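Local coordinates for protein endoglucanase E-5 (PDB 2CKS) that hydrolyses internal beta-1,4-glucosidic linkages in cellulose, lichenin and cereal beta-D-glucans through its family 5 glycoside hydrolase catalytic domain, at residues Arg76-Thr90 with Phe118-Val132. Residues are numbered along the deposited sequence; the frame is centred on the assembly and turned at random.
With NA (sodium ion), chain H.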
ATOM      1  N   ARG A  76      -1.320 -15.773  15.504  1.00  9.01           N
ATOM      2  CA  ARG A  76       0.058 -16.235  15.566  1.00  9.56           C
ATOM      3  C   ARG A  76       0.612 -16.634  14.193  1.00  8.76           C
ATOM      4  O   ARG A  76       1.702 -16.212  13.806  1.00  8.99           O
ATOM      5  CB  ARG A  76       0.158 -17.402  16.558  1.00 10.27           C
ATOM      6  CG  ARG A  76       1.557 -17.826  16.915  1.00 12.78           C
ATOM      7  CD  ARG A  76       2.278 -16.842  17.808  1.00 15.74           C
ATOM      8  NE  ARG A  76       3.150 -16.025  16.991  1.00 16.28           N
ATOM      9  CZ  ARG A  76       3.347 -14.716  17.127  1.00 16.15           C
ATOM     10  NH1 ARG A  76       2.757 -14.000  18.080  1.00 16.64           N
ATOM     11  NH2 ARG A  76       4.169 -14.128  16.281  1.00 16.41           N
ATOM     12  N   GLY A  77      -0.137 -17.440  13.444  1.00  8.19           N
ATOM     13  CA  GLY A  77       0.327 -17.901  12.146  1.00  7.58           C
ATOM     14  C   GLY A  77       0.471 -16.756  11.150  1.00  6.95           C
ATOM     15  O   GLY A  77       1.440 -16.695  10.408  1.00  6.81           O
ATOM     16  N   PHE A  78      -0.495 -15.851  11.142  1.00  6.96           N
ATOM     17  CA  PHE A  78      -0.440 -14.704  10.232  1.00  6.77           C
ATOM     18  C   PHE A  78       0.702 -13.767  10.591  1.00  6.89           C
ATOM     19  O   PHE A  78       1.388 -13.271   9.704  1.00  7.05           O
ATOM     20  CB  PHE A  78      -1.765 -13.944  10.169  1.00  6.58           C
ATOM     21  CG  PHE A  78      -2.761 -14.547   9.226  1.00  7.31           C
ATOM     22  CD1 PHE A  78      -2.749 -14.227   7.871  1.00  8.60           C
ATOM     23  CD2 PHE A  78      -3.709 -15.445   9.687  1.00  8.24           C
ATOM     24  CE1 PHE A  78      -3.670 -14.801   7.001  1.00  8.34           C
ATOM     25  CE2 PHE A  78      -4.632 -16.008   8.827  1.00  8.83           C
ATOM     26  CZ  PHE A  78      -4.613 -15.685   7.486  1.00  8.47           C
ATOM     27  N   THR A  79       0.929 -13.543  11.881  1.00  6.66           N
ATOM     28  CA  THR A  79       2.024 -12.680  12.303  1.00  6.65           C
ATOM     29  C   THR A  79       3.375 -13.280  11.897  1.00  6.63           C
ATOM     30  O   THR A  79       4.247 -12.575  11.393  1.00  5.63           O
ATOM     31  CB  THR A  79       1.967 -12.457  13.819  1.00  6.64           C
ATOM     32  OG1 THR A  79       0.704 -11.886  14.177  1.00  7.69           O
ATOM     33  CG2 THR A  79       3.006 -11.423  14.272  1.00  7.28           C
ATOM     34  N   ASP A  80       3.539 -14.586  12.095  1.00  7.22           N
ATOM     35  CA  ASP A  80       4.793 -15.242  11.752  1.00  7.92           C
ATOM     36  C   ASP A  80       5.045 -15.181  10.249  1.00  7.28           C
ATOM     37  O   ASP A  80       6.172 -14.982   9.817  1.00  7.41           O
ATOM     38  CB  ASP A  80       4.819 -16.692  12.242  1.00  8.57           C
ATOM     39  CG  ASP A  80       5.075 -16.801  13.732  1.00 12.14           C
ATOM     40  OD1 ASP A  80       5.632 -15.847  14.328  1.00 16.97           O
ATOM     41  OD2 ASP A  80       4.754 -17.814  14.386  1.00 18.84           O
ATOM     42  N   ARG A  81       3.996 -15.321   9.447  1.00  6.72           N
ATOM     43  CA  ARG A  81       4.165 -15.207   8.005  1.00  6.13           C
ATOM     44  C   ARG A  81       4.540 -13.776   7.591  1.00  5.63           C
ATOM     45  O   ARG A  81       5.338 -13.575   6.670  1.00  5.58           O
ATOM     46  CB  ARG A  81       2.916 -15.687   7.284  1.00  6.40           C
ATOM     47  CG  ARG A  81       2.954 -15.556   5.777  1.00  6.63           C
ATOM     48  CD  ARG A  81       4.144 -16.242   5.113  1.00  7.12           C
ATOM     49  NE  ARG A  81       3.890 -16.384   3.686  1.00  7.62           N
ATOM     50  CZ  ARG A  81       4.810 -16.601   2.760  1.00  8.65           C
ATOM     51  NH1 ARG A  81       6.097 -16.694   3.067  1.00  9.07           N
ATOM     52  NH2 ARG A  81       4.431 -16.715   1.496  1.00 10.05           N
ATOM     53  N   MET A  82       3.964 -12.791   8.267  0.70  5.49           N
ATOM     54  CA  MET A  82       4.295 -11.404   7.986  0.70  5.51           C
ATOM     55  C   MET A  82       5.762 -11.121   8.310  0.70  5.29           C
ATOM     56  O   MET A  82       6.448 -10.484   7.525  0.70  5.15           O
ATOM     57  CB  MET A  82       3.359 -10.456   8.731  0.70  5.48           C
ATOM     58  CG  MET A  82       1.932 -10.445   8.180  0.70  6.51           C
ATOM     59  SD  MET A  82       1.754  -9.812   6.500  0.70  8.08           S
ATOM     60  CE  MET A  82       1.797  -8.056   6.802  0.70  8.09           C
ATOM     61  N   HIS A  83       6.260 -11.622   9.439  0.70  5.42           N
ATOM     62  CA  HIS A  83       7.679 -11.496   9.759  0.70  5.90           C
ATOM     63  C   HIS A  83       8.523 -12.096   8.640  0.70  5.95           C
ATOM     64  O   HIS A  83       9.512 -11.513   8.217  0.70  6.51           O
ATOM     65  CB  HIS A  83       8.017 -12.250  11.041  0.70  5.91           C
ATOM     66  CG  HIS A  83       7.548 -11.596  12.303  0.70  5.36           C
ATOM     67  ND1 HIS A  83       7.734 -10.256  12.582  0.70  5.25           N
ATOM     68  CD2 HIS A  83       6.947 -12.127  13.394  0.70  5.39           C
ATOM     69  CE1 HIS A  83       7.253  -9.991  13.785  0.70  6.05           C
ATOM     70  NE2 HIS A  83       6.770 -11.111  14.297  0.70  5.37           N
ATOM     71  N   GLN A  84       8.146 -13.291   8.189  1.00  6.31           N
ATOM     72  CA  GLN A  84       8.878 -13.966   7.136  1.00  6.91           C
ATOM     73  C   GLN A  84       8.879 -13.147   5.854  1.00  6.72           C
ATOM     74  O   GLN A  84       9.912 -13.005   5.218  1.00  7.51           O
ATOM     75  CB  GLN A  84       8.276 -15.341   6.885  1.00  7.51           C
ATOM     76  CG  GLN A  84       9.046 -16.193   5.920  1.00  9.76           C
ATOM     77  CD  GLN A  84       8.453 -17.575   5.852  1.00 12.36           C
ATOM     78  OE1 GLN A  84       7.271 -17.727   5.540  1.00 13.49           O
ATOM     79  NE2 GLN A  84       9.244 -18.583   6.199  1.00 14.89           N
ATOM     80  N   LEU A  85       7.730 -12.578   5.493  1.00  5.83           N
ATOM     81  CA  LEU A  85       7.635 -11.809   4.260  1.00  5.98           C
ATOM     82  C   LEU A  85       8.396 -10.485   4.361  1.00  5.39           C
ATOM     83  O   LEU A  85       8.977 -10.032   3.393  1.00  5.85           O
ATOM     84  CB  LEU A  85       6.177 -11.568   3.881  1.00  5.68           C
ATOM     85  CG  LEU A  85       5.413 -12.803   3.375  1.00  6.81           C
ATOM     86  CD1 LEU A  85       3.912 -12.518   3.400  1.00  6.93           C
ATOM     87  CD2 LEU A  85       5.867 -13.198   1.988  1.00  8.19           C
ATOM     88  N   ILE A  86       8.403  -9.865   5.534  1.00  5.53           N
ATOM     89  CA  ILE A  86       9.172  -8.638   5.731  1.00  5.68           C
ATOM     90  C   ILE A  86      10.656  -8.917   5.530  1.00  5.38           C
ATOM     91  O   ILE A  86      11.349  -8.150   4.875  1.00  5.92           O
ATOM     92  CB  ILE A  86       8.912  -8.038   7.131  1.00  5.75           C
ATOM     93  CG1 ILE A  86       7.498  -7.455   7.196  1.00  6.68           C
ATOM     94  CG2 ILE A  86       9.926  -6.925   7.465  1.00  6.77           C
ATOM     95  CD1 ILE A  86       6.999  -7.262   8.603  1.00  8.58           C
ATOM     96  N   ASP A  87      11.140 -10.010   6.110  1.00  6.63           N
ATOM     97  CA  ASP A  87      12.536 -10.409   5.944  1.00  7.43           C
ATOM     98  C   ASP A  87      12.853 -10.762   4.491  1.00  7.47           C
ATOM     99  O   ASP A  87      13.900 -10.391   3.985  1.00  7.50           O
ATOM    100  CB  ASP A  87      12.881 -11.595   6.849  1.00  7.86           C
ATOM    101  CG  ASP A  87      12.905 -11.222   8.315  1.00 11.19           C
ATOM    102  OD1 ASP A  87      12.953 -10.009   8.623  1.00 13.66           O
ATOM    103  OD2 ASP A  87      12.871 -12.079   9.233  1.00 14.96           O
ATOM    104  N   MET A  88      11.941 -11.455   3.817  1.00  7.63           N
ATOM    105  CA  MET A  88      12.159 -11.840   2.427  1.00  7.57           C
ATOM    106  C   MET A  88      12.255 -10.609   1.538  1.00  7.38           C
ATOM    107  O   MET A  88      13.127 -10.516   0.682  1.00  6.26           O
ATOM    108  CB  MET A  88      11.033 -12.749   1.930  1.00  8.46           C
ATOM    109  CG  MET A  88      11.113 -14.145   2.455  1.00  9.76           C
ATOM    110  SD  MET A  88       9.792 -15.185   1.837  1.00 14.72           S
ATOM    111  CE  MET A  88      10.418 -15.601   0.191  1.00 14.82           C
ATOM    112  N   ALA A  89      11.366  -9.651   1.750  1.00  6.74           N
ATOM    113  CA  ALA A  89      11.386  -8.428   0.956  1.00  7.05           C
ATOM    114  C   ALA A  89      12.687  -7.676   1.177  1.00  6.90           C
ATOM    115  O   ALA A  89      13.299  -7.185   0.239  1.00  6.98           O
ATOM    116  CB  ALA A  89      10.227  -7.568   1.298  1.00  7.28           C
ATOM    117  N   THR A  90      13.112  -7.603   2.432  1.00  6.76           N
ATOM    118  CA  THR A  90      14.343  -6.915   2.800  1.00  7.57           C
ATOM    119  C   THR A  90      15.563  -7.572   2.158  1.00  7.70           C
ATOM    120  O   THR A  90      16.465  -6.882   1.685  1.00  7.26           O
ATOM    121  CB  THR A  90      14.477  -6.889   4.330  1.00  7.63           C
ATOM    122  OG1 THR A  90      13.344  -6.203   4.893  1.00  7.90           O
ATOM    123  CG2 THR A  90      15.678  -6.063   4.771  1.00  8.97           C
ATOM    124  N   PHE A 118      -0.622  -6.519  17.143  1.00  7.11           N
ATOM    125  CA  PHE A 118       0.136  -6.879  15.951  1.00  6.53           C
ATOM    126  C   PHE A 118       1.259  -5.873  15.703  1.00  6.35           C
ATOM    127  O   PHE A 118       2.404  -6.260  15.534  1.00  6.49           O
ATOM    128  CB  PHE A 118      -0.793  -6.969  14.735  1.00  6.12           C
ATOM    129  CG  PHE A 118      -0.073  -7.113  13.414  1.00  5.94           C
ATOM    130  CD1 PHE A 118       0.465  -8.327  13.019  1.00  5.36           C
ATOM    131  CD2 PHE A 118       0.043  -6.029  12.551  1.00  5.40           C
ATOM    132  CE1 PHE A 118       1.123  -8.438  11.799  1.00  5.30           C
ATOM    133  CE2 PHE A 118       0.687  -6.148  11.343  1.00  5.43           C
ATOM    134  CZ  PHE A 118       1.218  -7.331  10.966  1.00  5.09           C
ATOM    135  N   PHE A 119       0.926  -4.587  15.684  1.00  6.28           N
ATOM    136  CA  PHE A 119       1.923  -3.559  15.383  1.00  6.40           C
ATOM    137  C   PHE A 119       2.992  -3.447  16.469  1.00  6.57           C
ATOM    138  O   PHE A 119       4.141  -3.182  16.159  1.00  7.03           O
ATOM    139  CB  PHE A 119       1.263  -2.210  15.080  1.00  6.05           C
ATOM    140  CG  PHE A 119       0.722  -2.108  13.676  1.00  6.63           C
ATOM    141  CD1 PHE A 119       1.582  -2.150  12.590  1.00  6.73           C
ATOM    142  CD2 PHE A 119      -0.638  -1.974  13.438  1.00  6.63           C
ATOM    143  CE1 PHE A 119       1.096  -2.073  11.302  1.00  7.00           C
ATOM    144  CE2 PHE A 119      -1.125  -1.882  12.147  1.00  7.86           C
ATOM    145  CZ  PHE A 119      -0.258  -1.929  11.083  1.00  6.63           C
ATOM    146  N   ALA A 120       2.641  -3.693  17.725  1.00  7.23           N
ATOM    147  CA  ALA A 120       3.651  -3.724  18.780  1.00  7.25           C
ATOM    148  C   ALA A 120       4.679  -4.806  18.481  1.00  7.21           C
ATOM    149  O   ALA A 120       5.876  -4.581  18.602  1.00  7.70           O
ATOM    150  CB  ALA A 120       3.018  -3.968  20.126  1.00  7.33           C
ATOM    151  N   GLU A 121       4.215  -5.986  18.080  1.00  7.27           N
ATOM    152  CA  GLU A 121       5.131  -7.079  17.771  1.00  7.84           C
ATOM    153  C   GLU A 121       5.993  -6.767  16.538  1.00  7.40           C
ATOM    154  O   GLU A 121       7.211  -6.982  16.543  1.00  8.12           O
ATOM    155  CB  GLU A 121       4.390  -8.398  17.570  1.00  7.60           C
ATOM    156  CG  GLU A 121       5.361  -9.500  17.173  1.00  8.72           C
ATOM    157  CD  GLU A 121       4.837 -10.909  17.310  1.00  8.82           C
ATOM    158  OE1 GLU A 121       5.548 -11.815  16.806  1.00 10.93           O
ATOM    159  OE2 GLU A 121       3.751 -11.119  17.896  1.00 10.92           O
ATOM    160  N   ILE A 122       5.367  -6.250  15.488  1.00  7.19           N
ATOM    161  CA  ILE A 122       6.078  -5.964  14.254  1.00  7.37           C
ATOM    162  C   ILE A 122       7.104  -4.863  14.488  1.00  6.87           C
ATOM    163  O   ILE A 122       8.257  -4.990  14.100  1.00  6.93           O
ATOM    164  CB  ILE A 122       5.093  -5.542  13.146  1.00  7.09           C
ATOM    165  CG1 ILE A 122       4.142  -6.691  12.785  1.00  8.89           C
ATOM    166  CG2 ILE A 122       5.849  -5.020  11.916  1.00  7.65           C
ATOM    167  CD1 ILE A 122       4.787  -7.938  12.211  1.00  8.46           C
ATOM    168  N   ALA A 123       6.690  -3.777  15.132  1.00  6.95           N
ATOM    169  CA  ALA A 123       7.596  -2.651  15.356  1.00  7.75           C
ATOM    170  C   ALA A 123       8.796  -3.020  16.227  1.00  8.61           C
ATOM    171  O   ALA A 123       9.904  -2.559  15.971  1.00  9.28           O
ATOM    172  CB  ALA A 123       6.844  -1.467  15.957  1.00  7.26           C
ATOM    173  N   GLN A 124       8.580  -3.833  17.259  0.70  9.41           N
ATOM    174  CA  GLN A 124       9.689  -4.253  18.121  0.70 10.54           C
ATOM    175  C   GLN A 124      10.671  -5.121  17.335  0.70 10.42           C
ATOM    176  O   GLN A 124      11.878  -4.866  17.351  0.70 10.94           O
ATOM    177  CB  GLN A 124       9.198  -4.998  19.366  0.70 10.90           C
ATOM    178  CG  GLN A 124      10.290  -5.204  20.434  0.70 13.67           C
ATOM    179  CD  GLN A 124      11.108  -6.485  20.267  0.70 15.88           C
ATOM    180  OE1 GLN A 124      10.719  -7.403  19.535  0.70 18.86           O
ATOM    181  NE2 GLN A 124      12.241  -6.552  20.964  0.70 17.89           N
ATOM    182  N   ARG A 125      10.149  -6.113  16.616  1.00 10.28           N
ATOM    183  CA  ARG A 125      10.998  -7.045  15.879  1.00 10.37           C
ATOM    184  C   ARG A 125      11.826  -6.355  14.808  1.00 10.05           C
ATOM    185  O   ARG A 125      13.000  -6.681  14.612  1.00 10.27           O
ATOM    186  CB  ARG A 125      10.141  -8.122  15.220  1.00 10.70           C
ATOM    187  CG  ARG A 125      10.931  -9.181  14.460  1.00 13.03           C
ATOM    188  CD  ARG A 125      11.633 -10.180  15.357  1.00 16.69           C
ATOM    189  NE  ARG A 125      10.697 -11.113  15.987  1.00 19.77           N
ATOM    190  CZ  ARG A 125      10.181 -12.200  15.400  1.00 21.44           C
ATOM    191  NH1 ARG A 125      10.490 -12.527  14.143  1.00 21.68           N
ATOM    192  NH2 ARG A 125       9.338 -12.966  16.082  1.00 22.28           N
ATOM    193  N   HIS A 126      11.217  -5.397  14.126  1.00  9.24           N
ATOM    194  CA  HIS A 126      11.816  -4.800  12.929  1.00  9.10           C
ATOM    195  C   HIS A 126      12.280  -3.356  13.114  1.00  9.65           C
ATOM    196  O   HIS A 126      12.595  -2.680  12.137  1.00  9.62           O
ATOM    197  CB  HIS A 126      10.825  -4.912  11.778  1.00  8.87           C
ATOM    198  CG  HIS A 126      10.436  -6.324  11.479  1.00  8.15           C
ATOM    199  ND1 HIS A 126      11.206  -7.156  10.697  1.00  7.22           N
ATOM    200  CD2 HIS A 126       9.394  -7.070  11.914  1.00  7.99           C
ATOM    201  CE1 HIS A 126      10.636  -8.345  10.632  1.00  9.13           C
ATOM    202  NE2 HIS A 126       9.537  -8.322  11.366  1.00  8.29           N
ATOM    203  N   ALA A 127      12.374  -2.906  14.368  1.00 10.31           N
ATOM    204  CA  ALA A 127      12.786  -1.530  14.671  1.00 10.80           C
ATOM    205  C   ALA A 127      14.123  -1.127  14.041  1.00 10.97           C
ATOM    206  O   ALA A 127      14.296   0.031  13.661  1.00 11.78           O
ATOM    207  CB  ALA A 127      12.837  -1.307  16.187  1.00 10.91           C
ATOM    208  N   SER A 128      15.062  -2.061  13.928  1.00 11.33           N
ATOM    209  CA  SER A 128      16.381  -1.751  13.371  1.00 11.59           C
ATOM    210  C   SER A 128      16.372  -1.581  11.848  1.00 10.53           C
ATOM    211  O   SER A 128      17.294  -0.990  11.283  1.00 11.06           O
ATOM    212  CB  SER A 128      17.411  -2.816  13.772  1.00 12.01           C
ATOM    213  OG  SER A 128      17.154  -4.054  13.136  1.00 16.01           O
ATOM    214  N   LYS A 129      15.347  -2.101  11.181  1.00  9.70           N
ATOM    215  CA  LYS A 129      15.203  -1.911   9.738  1.00  8.98           C
ATOM    216  C   LYS A 129      14.860  -0.460   9.427  1.00  9.18           C
ATOM    217  O   LYS A 129      14.244   0.216  10.247  1.00  9.58           O
ATOM    218  CB  LYS A 129      14.105  -2.820   9.177  1.00  8.92           C
ATOM    219  CG  LYS A 129      14.442  -4.309   9.213  1.00  9.09           C
ATOM    220  CD  LYS A 129      13.390  -5.123   8.477  1.00  9.11           C
ATOM    221  CE  LYS A 129      13.793  -6.577   8.301  1.00  8.84           C
ATOM    222  NZ  LYS A 129      13.894  -7.308   9.594  1.00 10.33           N
ATOM    223  N   THR A 130      15.262   0.010   8.254  1.00  9.10           N
ATOM    224  CA  THR A 130      14.932   1.356   7.800  1.00  9.62           C
ATOM    225  C   THR A 130      14.040   1.358   6.555  1.00  8.34           C
ATOM    226  O   THR A 130      13.769   2.412   5.988  1.00  8.25           O
ATOM    227  CB  THR A 130      16.222   2.136   7.499  1.00 10.64           C
ATOM    228  OG1 THR A 130      17.014   1.429   6.538  1.00 13.72           O
ATOM    229  CG2 THR A 130      17.108   2.215   8.737  1.00 11.84           C
ATOM    230  N   ASN A 131      13.574   0.182   6.147  1.00  7.24           N
ATOM    231  CA  ASN A 131      12.845   0.020   4.893  1.00  6.82           C
ATOM    232  C   ASN A 131      11.393  -0.393   5.062  1.00  6.83           C
ATOM    233  O   ASN A 131      10.734  -0.732   4.084  1.00  6.72           O
ATOM    234  CB  ASN A 131      13.559  -1.015   4.003  1.00  6.26           C
ATOM    235  CG  ASN A 131      13.556  -2.410   4.612  1.00  7.52           C
ATOM    236  OD1 ASN A 131      13.957  -2.594   5.759  1.00  7.54           O
ATOM    237  ND2 ASN A 131      13.102  -3.403   3.847  1.00  5.61           N
ATOM    238  N   VAL A 132      10.900  -0.349   6.292  1.00  6.30           N
ATOM    239  CA  VAL A 132       9.545  -0.782   6.611  1.00  6.57           C
ATOM    240  C   VAL A 132       8.683   0.445   6.928  1.00  6.27           C
ATOM    241  O   VAL A 132       9.073   1.298   7.730  1.00  6.44           O
ATOM    242  CB  VAL A 132       9.555  -1.742   7.811  1.00  6.88           C
ATOM    243  CG1 VAL A 132       8.159  -2.248   8.111  1.00  8.11           C
ATOM    244  CG2 VAL A 132      10.498  -2.926   7.545  1.00  7.15           C
TER
HETATM  245 NA    NA H1436      13.278   1.602  12.159  0.60 12.70          NA
HETATM  246  O   HOH W   1      11.432  -0.360  11.262  1.00 15.45           O
HETATM  247  O   HOH W   2      15.393   2.673  12.554  1.00 27.89           O
HETATM  248  O   HOH W   3      12.206   2.740  11.315  0.40 16.14           O
HETATM  249  O   HOH W   4      12.674   3.224  10.051  0.50 12.86           O
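His83 fits as a knob among Glu121, Ile122, Arg125 and His126 where two outer helices of the TIM barrel lie side by side; over 76-90 and 118-126 their axes come within 11.0 Å and diverge by 31°. A chain of polar side chains runs along this groove. At one end Arg76 grips Glu121 end-on, guanidinium and carboxylate nearly coplanar: NH1 meets the syn lone pair of OE2 at 3.1 Å, while NH2 reaches OE1 and also bonds Asp80. Glutamate is long enough to reach both partners, with CG anti to the backbone N (chi1 177°) and the rest of the chain extended. Its OE1 also accepts a hydrogen bond from His83 NE2, 2.9 Å away; OE1 lies in the His83 ring plane, although NE2 comes from above the carboxylate plane. Replacement by alanine would probably leave Arg76 without the carboxylate it pairs with and His83 NE2 without its acceptor, the ring less firmly fixed in rotation.

Histidine suits the next link because both ring nitrogens work: ND1 of His83 shares a hydrogen bond with NE2 of His126 (2.9 Å), whose own ND1 accepts from Lys129 NZ. That ammonium ends the chain with a salt bridge to Asp87 OD1 at 3.0 Å.

Stacking and apolar contacts fill the sides. The Arg125 guanidinium, folded back by bends at chi2 and chi3, lies flat on one face of His83, centres 3.8 Å apart. Ile86 puts its CG2 methyl over the face of His126, a CH-pi contact, and touches Val132, first residue of strand 132-135; deeper, Met82 meets the edge of Phe118, which also packs against barrel strands 59-65 and 95-101.

In the loop after the second helix, the carbonyls of Ala127 and Lys129 bind sodium together with Asp163 and Asp165. Beyond it, Asn131 ND2, which also bonds Leu94 O, donates almost straight (171°) to Thr90 OG1, 3.0 Å away.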